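Local coordinates for esterase (uncultured bacterium FLS12, PDB 4RGY) that hydrolyses ester bonds as a low-temperature-active alkaline enzyme of the alpha/beta-hydrolase superfamily, at the interface of chains A and B and the interface of chains A and C. Coordinates in Å, arbitrary orientation; residue numbers count along the deposited sequence, not the author numbering. Chains: chain A/B/C, Esterase.

Contact 1: the interface of chains A and B. Residues chain A 83, 173; chain B 14-16, 93.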
loop_
_atom_site.group_PDB
_atom_site.type_symbol
_atom_site.label_atom_id
_atom_site.label_comp_id
_atom_site.label_asym_id
_atom_site.label_seq_id
_atom_site.Cartn_x
_atom_site.Cartn_y
_atom_site.Cartn_z
ATOM N N ARG A 83 -15.177 -10.725 -9.961
ATOM C CA ARG A 83 -15.591 -12.054 -10.407
ATOM C C ARG A 83 -16.325 -11.962 -11.746
ATOM O O ARG A 83 -17.426 -12.489 -11.908
ATOM C CB ARG A 83 -16.454 -12.743 -9.343
ATOM C CG ARG A 83 -15.729 -13.013 -8.024
ATOM C CD ARG A 83 -16.680 -13.587 -6.973
ATOM N NE ARG A 83 -17.297 -14.824 -7.451
ATOM C CZ ARG A 83 -16.811 -16.042 -7.217
ATOM N NH1 ARG A 83 -15.716 -16.201 -6.478
ATOM N NH2 ARG A 83 -17.434 -17.107 -7.709
ATOM N N GLU A 173 -24.675 -16.705 -10.937
ATOM C CA GLU A 173 -23.526 -15.849 -11.215
ATOM C C GLU A 173 -23.129 -15.928 -12.685
ATOM O O GLU A 173 -22.816 -14.909 -13.303
ATOM C CB GLU A 173 -22.337 -16.197 -10.317
ATOM C CG GLU A 173 -21.097 -15.349 -10.609
ATOM C CD GLU A 173 -20.002 -15.522 -9.575
ATOM O OE1 GLU A 173 -19.633 -16.677 -9.280
ATOM O OE2 GLU A 173 -19.499 -14.503 -9.061
ATOM N N LEU B 14 -18.179 -12.799 -0.069
ATOM C CA LEU B 14 -18.114 -12.314 -1.446
ATOM C C LEU B 14 -17.427 -13.309 -2.378
ATOM O O LEU B 14 -17.609 -13.249 -3.592
ATOM C CB LEU B 14 -17.379 -10.975 -1.514
ATOM C CG LEU B 14 -17.955 -9.824 -0.689
ATOM C CD1 LEU B 14 -17.016 -8.639 -0.742
ATOM C CD2 LEU B 14 -19.330 -9.458 -1.215
ATOM N N GLY B 15 -16.649 -14.228 -1.811
ATOM C CA GLY B 15 -15.805 -15.104 -2.606
ATOM C C GLY B 15 -14.780 -14.275 -3.347
ATOM O O GLY B 15 -14.534 -14.488 -4.537
ATOM N N LEU B 16 -14.153 -13.338 -2.641
ATOM C CA LEU B 16 -13.317 -12.350 -3.319
ATOM C C LEU B 16 -12.227 -11.775 -2.434
ATOM O O LEU B 16 -12.479 -11.396 -1.285
ATOM C CB LEU B 16 -14.199 -11.210 -3.843
ATOM C CG LEU B 16 -13.536 -10.084 -4.639
ATOM C CD1 LEU B 16 -12.875 -10.611 -5.902
ATOM C CD2 LEU B 16 -14.531 -8.970 -4.976
ATOM N N LEU B 93 -23.122 -9.837 -5.845
ATOM C CA LEU B 93 -22.599 -10.460 -4.644
ATOM C C LEU B 93 -23.328 -9.999 -3.392
ATOM O O LEU B 93 -24.113 -9.032 -3.417
ATOM C CB LEU B 93 -21.101 -10.177 -4.520
ATOM C CG LEU B 93 -20.243 -10.560 -5.737
ATOM C CD1 LEU B 93 -18.771 -10.212 -5.504
ATOM C CD2 LEU B 93 -20.400 -12.043 -6.081
#
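The turn between strands 2-11 and 16-25 of chain B, a beta-hairpin, is met at B:Gly15 by A:Arg83, in the loop of chain A after strand 75-79. The guanidinium comes alongside the turn and its NH1 donates to the backbone carbonyl O of B:Gly15 at 2.8 Å. The donor lies in the carbonyl plane, on a lone pair, although the oxygen is tilted 17° from the guanidinium plane. A glycine suits the turn because its backbone holds a positive phi with no side chain to strain. Within chain A, A:Glu173 of helix 170-178 meets the other edge of the arginine side-on: NE donates to the carboxylate OE2 at 2.7 Å, and NH2 forms a salt bridge to OE1, also at 2.7 Å. Both oxygens use syn lone pairs, and both bonds are nearly straight. This pairing keeps the guanidinium coplanar with its bonds to the carboxylate and fixes its rotation, leaving NH1 aimed across the interface. The arginine chain runs extended to CD (chi2 175°), which lies 3.5 Å from B:Leu14 O; the bend at chi3 (58°) then swings the headgroup toward A:Glu173. Beside this polar pair, the branched B:Leu93 supplies apolar cover, its methyl CD2 4.0 Å from A:Glu173 OE2 and 4.1 Å from A:Arg83 CD.

Contact 2: the interface of chains A and B. Residues chain A 91-92, 176; chain B 91-92, 176.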
loop_
_atom_site.group_PDB
_atom_site.type_symbol
_atom_site.label_atom_id
_atom_site.label_comp_id
_atom_site.label_asym_id
_atom_site.label_seq_id
_atom_site.Cartn_x
_atom_site.Cartn_y
_atom_site.Cartn_z
ATOM N N HIS A 91 -25.435 -8.570 -16.275
ATOM C CA HIS A 91 -25.885 -7.905 -15.058
ATOM C C HIS A 91 -24.670 -7.537 -14.227
ATOM O O HIS A 91 -24.247 -8.288 -13.338
ATOM C CB HIS A 91 -26.797 -8.825 -14.247
ATOM C CG HIS A 91 -28.036 -9.240 -14.975
ATOM N ND1 HIS A 91 -29.183 -8.479 -14.973
ATOM C CD2 HIS A 91 -28.312 -10.337 -15.722
ATOM C CE1 HIS A 91 -30.114 -9.087 -15.687
ATOM N NE2 HIS A 91 -29.611 -10.216 -16.152
ATOM N N GLY A 92 -24.077 -6.394 -14.536
ATOM C CA GLY A 92 -22.884 -5.974 -13.836
ATOM C C GLY A 92 -22.162 -4.897 -14.606
ATOM O O GLY A 92 -22.765 -4.154 -15.386
ATOM N N ASN A 176 -25.405 -13.761 -14.481
ATOM C CA ASN A 176 -25.034 -12.357 -14.306
ATOM C C ASN A 176 -23.891 -11.964 -15.233
ATOM O O ASN A 176 -23.871 -10.864 -15.785
ATOM C CB ASN A 176 -24.622 -12.070 -12.865
ATOM C CG ASN A 176 -25.760 -12.251 -11.883
ATOM O OD1 ASN A 176 -26.930 -12.243 -12.255
ATOM N ND2 ASN A 176 -25.410 -12.418 -10.611
ATOM N N HIS B 91 -28.716 -9.456 -8.508
ATOM C CA HIS B 91 -27.794 -9.958 -9.526
ATOM C C HIS B 91 -26.411 -9.452 -9.203
ATOM O O HIS B 91 -25.949 -8.445 -9.747
ATOM C CB HIS B 91 -28.204 -9.476 -10.915
ATOM C CG HIS B 91 -29.565 -9.927 -11.327
ATOM N ND1 HIS B 91 -29.802 -11.170 -11.874
ATOM C CD2 HIS B 91 -30.765 -9.306 -11.267
ATOM C CE1 HIS B 91 -31.089 -11.291 -12.138
ATOM N NE2 HIS B 91 -31.697 -10.174 -11.780
ATOM N N GLY B 92 -25.757 -10.141 -8.281
ATOM C CA GLY B 92 -24.453 -9.722 -7.838
ATOM C C GLY B 92 -24.069 -10.422 -6.557
ATOM O O GLY B 92 -24.625 -11.465 -6.205
ATOM N N ASN B 176 -30.117 -4.698 -10.824
ATOM C CA ASN B 176 -29.113 -5.667 -10.398
ATOM C C ASN B 176 -28.965 -5.634 -8.889
ATOM O O ASN B 176 -28.761 -6.670 -8.249
ATOM C CB ASN B 176 -27.753 -5.370 -11.021
ATOM C CG ASN B 176 -27.747 -5.542 -12.520
ATOM O OD1 ASN B 176 -28.621 -6.195 -13.094
ATOM N ND2 ASN B 176 -26.754 -4.941 -13.168
HETATM O O HOH W 1 -26.216 -4.523 -15.858
HETATM O O HOH W 2 -26.844 -13.145 -8.398
HETATM O O HOH W 3 -23.395 -8.237 -10.834
#
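In A:His91 and B:His91 alike, CG is anti to the carbonyl carbon (chi1 -61°), and this torsion sends both imidazoles the same way along the two-fold axis, while chi2 near -85° turns them face to face. The rings stack with centroids 4.2 Å apart and planes only 12° from parallel; imidazole suits the place because it offers a flat face to its twin and a polar edge to a neighbour. At that edge, ND1 of A:His91 donates to the amide OD1 of B:Asn176 at 3.0 Å, the oxygen lying close to the ring plane. The twin bond runs from B:His91 ND1 to A:Asn176 OD1, 3.1 Å long. Asparagine is apt here, since its ND2 also meets a water: A:Asn176 ND2 and B:Gly92 N share water 2, the first at 2.7 Å. An alanine in place of A:Asn176 would probably leave B:His91 ND1 without its acceptor and its ring freer to turn out of the stack. Between the two chains, water 3 bridges the backbone oxygens of A:His91 and B:His91. The histidines belong to the loop ahead of helix 95-110, while the asparagines stand near the C-terminal end of the helix that closes at residue 178.

Contact 3: the interface of chains A and C. Residues chain A 2-4, 66; chain C 61-62.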
loop_
_atom_site.group_PDB
_atom_site.type_symbol
_atom_site.label_atom_id
_atom_site.label_comp_id
_atom_site.label_asym_id
_atom_site.label_seq_id
_atom_site.Cartn_x
_atom_site.Cartn_y
_atom_site.Cartn_z
ATOM N N MET A 2 13.657 -3.483 -9.941
ATOM C CA MET A 2 12.320 -3.178 -10.408
ATOM C C MET A 2 11.667 -2.271 -9.374
ATOM O O MET A 2 11.850 -2.445 -8.164
ATOM C CB MET A 2 11.481 -4.448 -10.571
ATOM C CG MET A 2 12.070 -5.499 -11.511
ATOM S SD MET A 2 11.781 -5.128 -13.249
ATOM C CE MET A 2 9.994 -5.125 -13.324
ATOM N N ALA A 3 10.932 -1.284 -9.855
ATOM C CA ALA A 3 10.149 -0.429 -8.983
ATOM C C ALA A 3 8.726 -0.991 -8.945
ATOM O O ALA A 3 8.171 -1.381 -9.982
ATOM C CB ALA A 3 10.153 0.979 -9.508
ATOM N N LEU A 4 8.137 -1.018 -7.747
ATOM C CA LEU A 4 6.797 -1.550 -7.522
ATOM C C LEU A 4 5.805 -0.423 -7.261
ATOM O O LEU A 4 6.066 0.464 -6.448
ATOM C CB LEU A 4 6.826 -2.500 -6.318
ATOM C CG LEU A 4 5.483 -3.044 -5.825
ATOM C CD1 LEU A 4 4.899 -3.993 -6.831
ATOM C CD2 LEU A 4 5.631 -3.736 -4.478
ATOM N N GLU A 66 8.122 -10.634 -9.724
ATOM C CA GLU A 66 8.997 -9.467 -9.831
ATOM C C GLU A 66 10.457 -9.877 -10.058
ATOM O O GLU A 66 11.159 -9.269 -10.865
ATOM C CB GLU A 66 8.897 -8.567 -8.600
ATOM C CG GLU A 66 9.756 -7.315 -8.723
ATOM C CD GLU A 66 9.736 -6.459 -7.482
ATOM O OE1 GLU A 66 8.695 -6.432 -6.805
ATOM O OE2 GLU A 66 10.764 -5.811 -7.193
ATOM N N ARG C 61 8.036 -9.575 -2.102
ATOM C CA ARG C 61 8.195 -9.360 -3.532
ATOM C C ARG C 61 9.031 -10.450 -4.196
ATOM O O ARG C 61 8.640 -10.971 -5.236
ATOM C CB ARG C 61 8.816 -7.987 -3.784
ATOM C CG ARG C 61 7.878 -6.828 -3.437
ATOM C CD ARG C 61 8.631 -5.529 -3.224
ATOM N NE ARG C 61 9.194 -4.996 -4.458
ATOM C CZ ARG C 61 9.881 -3.860 -4.533
ATOM N NH1 ARG C 61 10.084 -3.136 -3.437
ATOM N NH2 ARG C 61 10.366 -3.445 -5.698
ATOM N N ARG C 62 10.152 -10.820 -3.587
ATOM C CA ARG C 62 11.138 -11.689 -4.255
ATOM C C ARG C 62 11.049 -13.153 -3.889
ATOM O O ARG C 62 11.833 -13.955 -4.384
ATOM C CB ARG C 62 12.554 -11.203 -3.956
ATOM C CG ARG C 62 12.777 -9.778 -4.314
ATOM C CD ARG C 62 12.426 -9.524 -5.753
ATOM N NE ARG C 62 12.227 -8.096 -5.915
ATOM C CZ ARG C 62 13.222 -7.222 -5.951
ATOM N NH1 ARG C 62 14.478 -7.645 -5.880
ATOM N NH2 ARG C 62 12.961 -5.930 -6.070
HETATM O O HOH W 4 6.751 -11.034 -7.137
#
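Carboxylate oxygen OE2 of A:Glu66 receives hydrogen bonds from two arginines of chain C, in a region where this alpha/beta-hydrolase-fold enzyme carries two short helices, 58-62 and 65-68, in succession. C:Arg61 NH2 reaches OE2 at 2.8 Å on the syn side. C:Arg62 NH2 comes from the opposite face of the carboxylate plane, at 2.5 Å, and stands 35° out of that plane. A weak bond from C:Arg62 NE reaches the same oxygen. The other oxygen, OE1, is bound by C:Arg61 NE at 2.8 Å through its syn lone pair, along an almost straight line (176° at the hydrogen). C:Arg61 thus holds the glutamate side-on with one nitrogen to each oxygen, while C:Arg62 adds a second positive charge that would probably stabilise the carboxylate in its ionised form. Glutamate suits the place by its reach: CG is anti to the backbone N (chi1 -177°) and the chain runs on extended, carrying OE2 between the two arginines and OE1 to C:Arg61 NE. From strand 2-11, A:Leu4 lays CB over one face of the C:Arg61 guanidinium, near its rim, and methyl CD2 lies 3.7 Å from the arginine CD. A:Met2 O sits at the guanidinium edge, 3.0 Å from C:Arg61 NH2, but no N-H is directed at it. Beyond the side chains, water 4 links the backbone A:Glu66 N, 3.0 Å away, to C:Arg61 O, 2.7 Å away.

Contact 4: the interface of chains A and B. Residues chain A 53-54, 83; chain B 10, 15-17.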
loop_
_atom_site.group_PDB
_atom_site.type_symbol
_atom_site.label_atom_id
_atom_site.label_comp_id
_atom_site.label_asym_id
_atom_site.label_seq_id
_atom_site.Cartn_x
_atom_site.Cartn_y
_atom_site.Cartn_z
ATOM N N SER A 53 -11.801 -15.241 -7.914
ATOM C CA SER A 53 -11.734 -14.821 -6.500
ATOM C C SER A 53 -10.495 -14.000 -6.165
ATOM O O SER A 53 -10.391 -13.483 -5.054
ATOM C CB SER A 53 -11.914 -15.969 -5.482
ATOM O OG SER A 53 -10.710 -16.705 -5.276
ATOM N N ASP A 54 -9.568 -13.863 -7.116
ATOM C CA ASP A 54 -8.339 -13.112 -6.864
ATOM C C ASP A 54 -8.531 -11.620 -7.092
ATOM O O ASP A 54 -9.532 -11.183 -7.676
ATOM C CB ASP A 54 -7.227 -13.576 -7.803
ATOM C CG ASP A 54 -6.806 -15.008 -7.576
ATOM O OD1 ASP A 54 -6.893 -15.504 -6.433
ATOM O OD2 ASP A 54 -6.352 -15.649 -8.554
ATOM N N ARG A 83 -15.177 -10.725 -9.961
ATOM C CA ARG A 83 -15.591 -12.054 -10.407
ATOM C C ARG A 83 -16.325 -11.962 -11.746
ATOM O O ARG A 83 -17.426 -12.489 -11.908
ATOM C CB ARG A 83 -16.454 -12.743 -9.343
ATOM C CG ARG A 83 -15.729 -13.013 -8.024
ATOM C CD ARG A 83 -16.680 -13.587 -6.973
ATOM N NE ARG A 83 -17.297 -14.824 -7.451
ATOM C CZ ARG A 83 -16.811 -16.042 -7.217
ATOM N NH1 ARG A 83 -15.716 -16.201 -6.478
ATOM N NH2 ARG A 83 -17.434 -17.107 -7.709
ATOM N N PHE B 10 -9.243 -11.926 2.342
ATOM C CA PHE B 10 -10.218 -12.678 1.583
ATOM C C PHE B 10 -11.591 -12.619 2.234
ATOM O O PHE B 10 -11.739 -12.886 3.434
ATOM C CB PHE B 10 -9.774 -14.136 1.407
ATOM C CG PHE B 10 -10.615 -14.885 0.427
ATOM C CD1 PHE B 10 -10.406 -14.709 -0.933
ATOM C CD2 PHE B 10 -11.633 -15.723 0.851
ATOM C CE1 PHE B 10 -11.183 -15.382 -1.857
ATOM C CE2 PHE B 10 -12.420 -16.400 -0.063
ATOM C CZ PHE B 10 -12.197 -16.233 -1.419
ATOM N N GLY B 15 -16.649 -14.228 -1.811
ATOM C CA GLY B 15 -15.805 -15.104 -2.606
ATOM C C GLY B 15 -14.780 -14.275 -3.347
ATOM O O GLY B 15 -14.534 -14.488 -4.537
ATOM N N LEU B 16 -14.153 -13.338 -2.641
ATOM C CA LEU B 16 -13.317 -12.350 -3.319
ATOM C C LEU B 16 -12.227 -11.775 -2.434
ATOM O O LEU B 16 -12.479 -11.396 -1.285
ATOM C CB LEU B 16 -14.199 -11.210 -3.843
ATOM C CG LEU B 16 -13.536 -10.084 -4.639
ATOM C CD1 LEU B 16 -12.875 -10.611 -5.902
ATOM C CD2 LEU B 16 -14.531 -8.970 -4.976
ATOM N N SER B 17 -11.016 -11.715 -2.978
ATOM C CA SER B 17 -9.924 -10.976 -2.364
ATOM C C SER B 17 -10.216 -9.495 -2.518
ATOM O O SER B 17 -10.475 -9.013 -3.622
ATOM C CB SER B 17 -8.601 -11.299 -3.053
ATOM O OG SER B 17 -8.181 -12.632 -2.817
HETATM O O HOH W 5 -8.095 -15.390 -3.997
#
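Backbone hydrogen bonding joins A:Ser53 to B:Ser17, whose backbone N donates to A:Ser53 O at 2.8 Å. A:Ser53 follows the His-Gly segment that, in alpha/beta hydrolases, leads from a strand into the oxyanion-hole loop; B:Ser17 lies near the start of strand 16-25. The hydroxyl OG of B:Ser17 adds a weak bond to the same oxygen. A:Arg83 also binds B:Gly15 O at the border of this patch. An alanine in place of A:Arg83 would probably leave the B:Gly15 carbonyl without its guanidinium donor and open a gap beside the turn. Water-mediated contact comes next: water 5 touches A:Asp54 OD1 at 2.7 Å and B:Ser17 OG at 3.0 Å. A:Ser53 OG, set between its backbone N and carbonyl carbon (chi1 81°), reaches water 5 at 3.2 Å. Small hydroxyls suit this place, since they reach the shared water without pushing the chains apart, and the aspartate supplies an acceptor for it. Apolar contact is made by B:Phe10, whose ring turns its edge to A:Ser53: CE1 is 3.7 Å from A:Ser53 CB, which lies in the ring plane. With CG anti to the backbone N (chi1 -178°), B:Leu16 points methyl CD1 at A:Asp54 O, 3.8 Å away.

Contacts 1, 2 and 4 are parts of one two-fold interface between chains A and B, whereas contact 3 joins A and C. Contacts 1 and 4 have centres about 6 Å apart and share A:Arg83, B:Gly15 and B:Leu16, so the hairpin of chain B is held at neighbouring points by two loops of chain A. Contact 2 lies about 11 Å from contact 1, linked through helix 170-178 and the loop holding residues 91 to 93. Contact 3 is about 36 Å from contact 2. Two distinct two-fold interfaces could together build the deposited four-chain assembly, though the structure alone does not show that it forms in solution.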